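Local coordinates for COG0546: Predicted phosphatases (PDB 2AH5), which is a haloacid dehalogenase-like hydrolase of unknown specific function, predicted from its family to act as a phosphatase, at residues A[80-94]-A[112-126]. Sequence-based numbering, arbitrary orientation.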
# COMPACT_ATOMS: atom_id res chain seq x y z
N ILE A 80 -13.76 3.06 -2.65
CA ILE A 80 -12.88 3.71 -1.69
C ILE A 80 -13.46 3.65 -0.26
O ILE A 80 -12.69 3.61 0.71
CB ILE A 80 -12.59 5.18 -2.12
CG1 ILE A 80 -11.40 5.75 -1.32
CG2 ILE A 80 -13.89 6.03 -2.05
CD1 ILE A 80 -10.86 7.09 -1.82
N TYR A 81 -14.79 3.66 -0.16
CA TYR A 81 -15.53 3.59 1.13
C TYR A 81 -15.75 2.18 1.63
O TYR A 81 -16.16 1.96 2.79
CB TYR A 81 -16.90 4.30 1.00
CG TYR A 81 -16.78 5.68 0.49
CD1 TYR A 81 -17.21 6.02 -0.79
CD2 TYR A 81 -16.17 6.68 1.28
CE1 TYR A 81 -17.07 7.31 -1.27
CE2 TYR A 81 -16.02 7.96 0.80
CZ TYR A 81 -16.47 8.28 -0.46
OH TYR A 81 -16.31 9.56 -0.89
N GLU A 82 -15.54 1.21 0.75
CA GLU A 82 -15.65 -0.19 1.11
C GLU A 82 -14.27 -0.66 1.59
O GLU A 82 -13.57 -1.45 0.91
CB GLU A 82 -16.16 -1.00 -0.08
CG GLU A 82 -17.53 -0.46 -0.54
CD GLU A 82 -18.12 -1.20 -1.72
OE1 GLU A 82 -17.40 -1.43 -2.72
OE2 GLU A 82 -19.32 -1.54 -1.64
N ALA A 83 -13.92 -0.17 2.77
CA ALA A 83 -12.59 -0.31 3.34
C ALA A 83 -12.69 -0.06 4.85
O ALA A 83 -13.61 0.62 5.32
CB ALA A 83 -11.65 0.69 2.70
N GLN A 84 -11.75 -0.64 5.60
CA GLN A 84 -11.75 -0.56 7.04
C GLN A 84 -10.31 -0.79 7.52
O GLN A 84 -9.54 -1.52 6.88
CB GLN A 84 -12.72 -1.59 7.63
CG GLN A 84 -12.29 -3.04 7.44
CD GLN A 84 -13.40 -4.04 7.76
OE1 GLN A 84 -14.43 -4.11 7.06
NE2 GLN A 84 -13.20 -4.84 8.80
N LEU A 85 -9.94 -0.18 8.64
CA LEU A 85 -8.61 -0.44 9.19
C LEU A 85 -8.48 -1.91 9.57
O LEU A 85 -9.46 -2.53 9.99
CB LEU A 85 -8.35 0.42 10.42
CG LEU A 85 -8.38 1.93 10.20
CD1 LEU A 85 -8.13 2.63 11.53
CD2 LEU A 85 -7.35 2.37 9.17
N PHE A 86 -7.28 -2.45 9.44
CA PHE A 86 -7.01 -3.76 10.02
C PHE A 86 -7.08 -3.66 11.55
O PHE A 86 -6.92 -2.58 12.11
CB PHE A 86 -5.62 -4.28 9.58
CG PHE A 86 -5.59 -4.83 8.19
CD1 PHE A 86 -6.16 -6.09 7.90
CD2 PHE A 86 -5.01 -4.10 7.16
CE1 PHE A 86 -6.13 -6.60 6.61
CE2 PHE A 86 -4.99 -4.62 5.84
CZ PHE A 86 -5.55 -5.88 5.59
N PRO A 87 -7.34 -4.80 12.23
CA PRO A 87 -7.41 -4.74 13.71
C PRO A 87 -6.12 -4.19 14.33
O PRO A 87 -5.07 -4.42 13.77
CB PRO A 87 -7.58 -6.21 14.08
CG PRO A 87 -8.27 -6.83 12.86
CD PRO A 87 -7.62 -6.15 11.69
N GLN A 88 -6.21 -3.45 15.44
CA GLN A 88 -5.02 -2.94 16.18
C GLN A 88 -4.18 -1.86 15.44
O GLN A 88 -3.12 -1.41 15.94
CB GLN A 88 -4.12 -4.12 16.61
CG GLN A 88 -4.81 -5.21 17.44
CD GLN A 88 -5.52 -4.66 18.67
OE1 GLN A 88 -6.75 -4.71 18.76
NE2 GLN A 88 -4.74 -4.13 19.60
N ILE A 89 -4.61 -1.44 14.26
CA ILE A 89 -3.84 -0.42 13.53
C ILE A 89 -3.81 0.93 14.27
O ILE A 89 -2.76 1.57 14.36
CB ILE A 89 -4.32 -0.23 12.05
CG1 ILE A 89 -3.95 -1.46 11.21
CG2 ILE A 89 -3.70 1.02 11.43
CD1 ILE A 89 -2.40 -1.76 11.08
N ILE A 90 -4.96 1.37 14.80
CA ILE A 90 -4.99 2.61 15.61
C ILE A 90 -3.99 2.51 16.77
O ILE A 90 -3.22 3.45 16.99
CB ILE A 90 -6.42 2.97 16.13
CG1 ILE A 90 -7.37 3.31 14.97
CG2 ILE A 90 -6.36 4.17 17.08
CD1 ILE A 90 -7.11 4.67 14.33
N ASP A 91 -4.01 1.38 17.49
CA ASP A 91 -3.04 1.14 18.58
C ASP A 91 -1.59 1.30 18.10
O ASP A 91 -0.78 1.99 18.74
CB ASP A 91 -3.24 -0.23 19.23
CG ASP A 91 -2.63 -0.31 20.64
OD1 ASP A 91 -2.42 0.76 21.29
OD2 ASP A 91 -2.39 -1.46 21.07
N LEU A 92 -1.27 0.66 16.98
CA LEU A 92 0.10 0.70 16.43
C LEU A 92 0.49 2.12 16.09
O LEU A 92 1.60 2.58 16.42
CB LEU A 92 0.16 -0.15 15.15
CG LEU A 92 1.49 -0.07 14.40
CD1 LEU A 92 2.64 -0.60 15.27
CD2 LEU A 92 1.35 -0.85 13.10
N LEU A 93 -0.40 2.83 15.40
CA LEU A 93 -0.11 4.23 15.05
C LEU A 93 0.06 5.17 16.26
O LEU A 93 1.00 5.96 16.29
CB LEU A 93 -1.18 4.77 14.11
CG LEU A 93 -1.25 4.07 12.76
CD1 LEU A 93 -2.45 4.63 11.96
CD2 LEU A 93 0.10 4.25 12.01
N GLU A 94 -0.86 5.10 17.22
CA GLU A 94 -0.76 5.92 18.44
C GLU A 94 0.60 5.68 19.10
O GLU A 94 1.30 6.62 19.47
CB GLU A 94 -1.87 5.56 19.45
CG GLU A 94 -3.28 5.90 19.06
CD GLU A 94 -4.31 5.35 20.06
OE1 GLU A 94 -4.32 4.12 20.34
OE2 GLU A 94 -5.15 6.16 20.54
N THR A 112 -6.24 10.33 -3.62
CA THR A 112 -7.00 9.15 -3.17
C THR A 112 -6.49 8.66 -1.79
O THR A 112 -7.29 8.39 -0.88
CB THR A 112 -6.96 7.98 -4.21
OG1 THR A 112 -7.36 8.46 -5.51
CG2 THR A 112 -7.90 6.87 -3.82
N ALA A 113 -5.17 8.60 -1.62
CA ALA A 113 -4.57 8.20 -0.34
C ALA A 113 -4.93 9.18 0.78
O ALA A 113 -5.28 8.76 1.91
CB ALA A 113 -3.04 8.07 -0.49
N GLN A 114 -4.87 10.47 0.47
CA GLN A 114 -5.26 11.47 1.43
C GLN A 114 -6.72 11.33 1.81
O GLN A 114 -7.02 11.35 3.00
CB GLN A 114 -4.92 12.89 0.95
CG GLN A 114 -3.41 13.04 0.83
CD GLN A 114 -2.84 14.30 1.43
OE1 GLN A 114 -1.70 14.68 1.13
NE2 GLN A 114 -3.60 14.94 2.31
N ASP A 115 -7.60 11.13 0.83
CA ASP A 115 -9.02 10.93 1.07
C ASP A 115 -9.28 9.72 1.95
O ASP A 115 -10.05 9.80 2.93
CB ASP A 115 -9.79 10.77 -0.25
CG ASP A 115 -9.94 12.08 -1.02
OD1 ASP A 115 -9.72 13.18 -0.44
OD2 ASP A 115 -10.28 11.98 -2.22
N MSE A 116 -8.67 8.59 1.59
CA MSE A 116 -8.83 7.35 2.38
C MSE A 116 -8.34 7.53 3.83
O MSE A 116 -9.06 7.20 4.79
CB MSE A 116 -8.10 6.19 1.70
CG MSE A 116 -8.06 4.89 2.52
SE MSE A 116 -7.36 3.39 1.43
CE MSE A 116 -8.33 3.92 -0.26
N ALA A 117 -7.13 8.07 4.00
CA ALA A 117 -6.64 8.29 5.37
C ALA A 117 -7.59 9.17 6.18
O ALA A 117 -7.86 8.87 7.34
CB ALA A 117 -5.22 8.85 5.37
N LYS A 118 -8.10 10.26 5.58
CA LYS A 118 -9.08 11.11 6.30
C LYS A 118 -10.39 10.36 6.61
O LYS A 118 -10.90 10.44 7.74
CB LYS A 118 -9.35 12.42 5.54
CG LYS A 118 -9.84 13.54 6.43
CD LYS A 118 -9.32 14.92 5.96
CE LYS A 118 -8.98 15.81 7.17
NZ LYS A 118 -8.15 17.05 6.86
N ASN A 119 -10.91 9.62 5.63
CA ASN A 119 -12.12 8.82 5.82
C ASN A 119 -12.05 7.81 6.98
O ASN A 119 -13.03 7.60 7.71
CB ASN A 119 -12.47 8.06 4.52
CG ASN A 119 -12.92 8.99 3.40
OD1 ASN A 119 -13.11 10.20 3.60
ND2 ASN A 119 -13.07 8.42 2.20
N LEU A 120 -10.89 7.18 7.15
CA LEU A 120 -10.71 6.13 8.14
C LEU A 120 -10.11 6.65 9.44
O LEU A 120 -9.82 5.86 10.35
CB LEU A 120 -9.87 4.99 7.56
CG LEU A 120 -10.62 4.24 6.44
CD1 LEU A 120 -9.68 3.28 5.74
CD2 LEU A 120 -11.89 3.49 6.91
N GLU A 121 -10.01 7.98 9.51
CA GLU A 121 -9.62 8.71 10.73
C GLU A 121 -8.16 8.52 11.15
O GLU A 121 -7.84 8.63 12.34
CB GLU A 121 -10.60 8.36 11.87
CG GLU A 121 -12.03 8.54 11.40
CD GLU A 121 -13.08 8.56 12.49
OE1 GLU A 121 -12.81 8.10 13.62
OE2 GLU A 121 -14.19 9.03 12.18
N ILE A 122 -7.28 8.28 10.18
CA ILE A 122 -5.85 8.04 10.46
C ILE A 122 -4.93 9.12 9.87
O ILE A 122 -3.73 9.13 10.17
CB ILE A 122 -5.38 6.61 10.06
CG1 ILE A 122 -5.49 6.36 8.54
CG2 ILE A 122 -6.13 5.53 10.91
CD1 ILE A 122 -4.64 5.15 8.06
N HIS A 123 -5.50 10.04 9.10
CA HIS A 123 -4.73 11.10 8.43
C HIS A 123 -3.87 11.84 9.47
O HIS A 123 -2.70 12.18 9.24
CB HIS A 123 -5.69 12.07 7.70
CG HIS A 123 -5.00 13.13 6.88
ND1 HIS A 123 -4.27 14.15 7.45
CD2 HIS A 123 -4.94 13.33 5.54
CE1 HIS A 123 -3.78 14.93 6.50
NE2 HIS A 123 -4.17 14.45 5.33
N HIS A 124 -4.46 12.05 10.65
CA HIS A 124 -3.80 12.88 11.64
C HIS A 124 -2.51 12.30 12.28
O HIS A 124 -1.75 13.04 12.95
CB HIS A 124 -4.81 13.31 12.70
CG HIS A 124 -5.21 12.22 13.63
ND1 HIS A 124 -6.20 11.31 13.32
CD2 HIS A 124 -4.79 11.90 14.88
CE1 HIS A 124 -6.36 10.47 14.33
NE2 HIS A 124 -5.51 10.80 15.28
N PHE A 125 -2.27 11.01 12.09
CA PHE A 125 -1.07 10.37 12.64
C PHE A 125 0.17 10.62 11.78
O PHE A 125 1.27 10.25 12.18
CB PHE A 125 -1.26 8.87 12.73
CG PHE A 125 -2.23 8.44 13.79
CD1 PHE A 125 -1.91 8.58 15.14
CD2 PHE A 125 -3.46 7.93 13.44
CE1 PHE A 125 -2.80 8.17 16.13
CE2 PHE A 125 -4.36 7.54 14.41
CZ PHE A 125 -4.04 7.64 15.74
N PHE A 126 -0.03 11.16 10.58
CA PHE A 126 1.07 11.30 9.61
C PHE A 126 1.60 12.71 9.41
O PHE A 126 0.84 13.68 9.37
CB PHE A 126 0.66 10.64 8.27
CG PHE A 126 0.30 9.20 8.43
CD1 PHE A 126 1.30 8.24 8.49
CD2 PHE A 126 -1.03 8.81 8.61
CE1 PHE A 126 0.99 6.89 8.71
CE2 PHE A 126 -1.36 7.48 8.80
CZ PHE A 126 -0.33 6.51 8.86
O HOH W 1 -12.27 5.37 2.80
O HOH W 2 -13.66 9.98 -0.46
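L93 and F125 meet where the chain, returning from the helical cap of this HAD-type fold, runs past helix 110-119 and the turn after it, the beta-alpha-beta crossover that links parallel strands 102-106 and 128-132 of the Rossmann-like core. Followed outward, L93 shows why leucine suits this place. Its CB sits over one face of the F125 ring, 3.9 Å from the centroid and 12° off the ring normal, a CH-pi contact. CG then forks, CD1 reaching F125 CD2 and I122 CG2, while CD2 lies 3.9 Å from F126 CZ. F126 continues this apolar layer onto strand 102-106, and H124 NE2 lies over the opposite face of the F125 ring. At exposed E94, the aliphatic CG packs on F125 CE1 at 3.7 Å.

The helix 110-119 ends in a Schellman motif, with E121 at positive phi, which turns I122 back toward the 80-94 segment. Beta-branched I122 offers CG2 as a shared contact point: L85 CD1 touches it at 3.6 Å, and I90 CD1 touches it too. The L85 and L120 side chains point in opposite senses as they pass, and L120 CD2 rests 3.7 Å from A83 O; the methyl of A83 faces L120 CD1 more loosely. Both A83 and L120 also touch V16, on the strand paired with 84-85.

At the cap-proximal end, I80 is extended, CG1 anti to the backbone N (chi1 -165°) and CD1 continuing outward, which carries CD1 to T112 CG2; CG1 meets the selenomethionine M116 CE, while T112 OG1 bonds to K76. Polar links between the segments pass through water. N119 ND2 approaches Y81 CE2 obliquely, amide and ring planes 27° apart, and donates to two waters: one donates to I80 O, the other is hydrogen-bonded to Y81 OH at 2.7 Å.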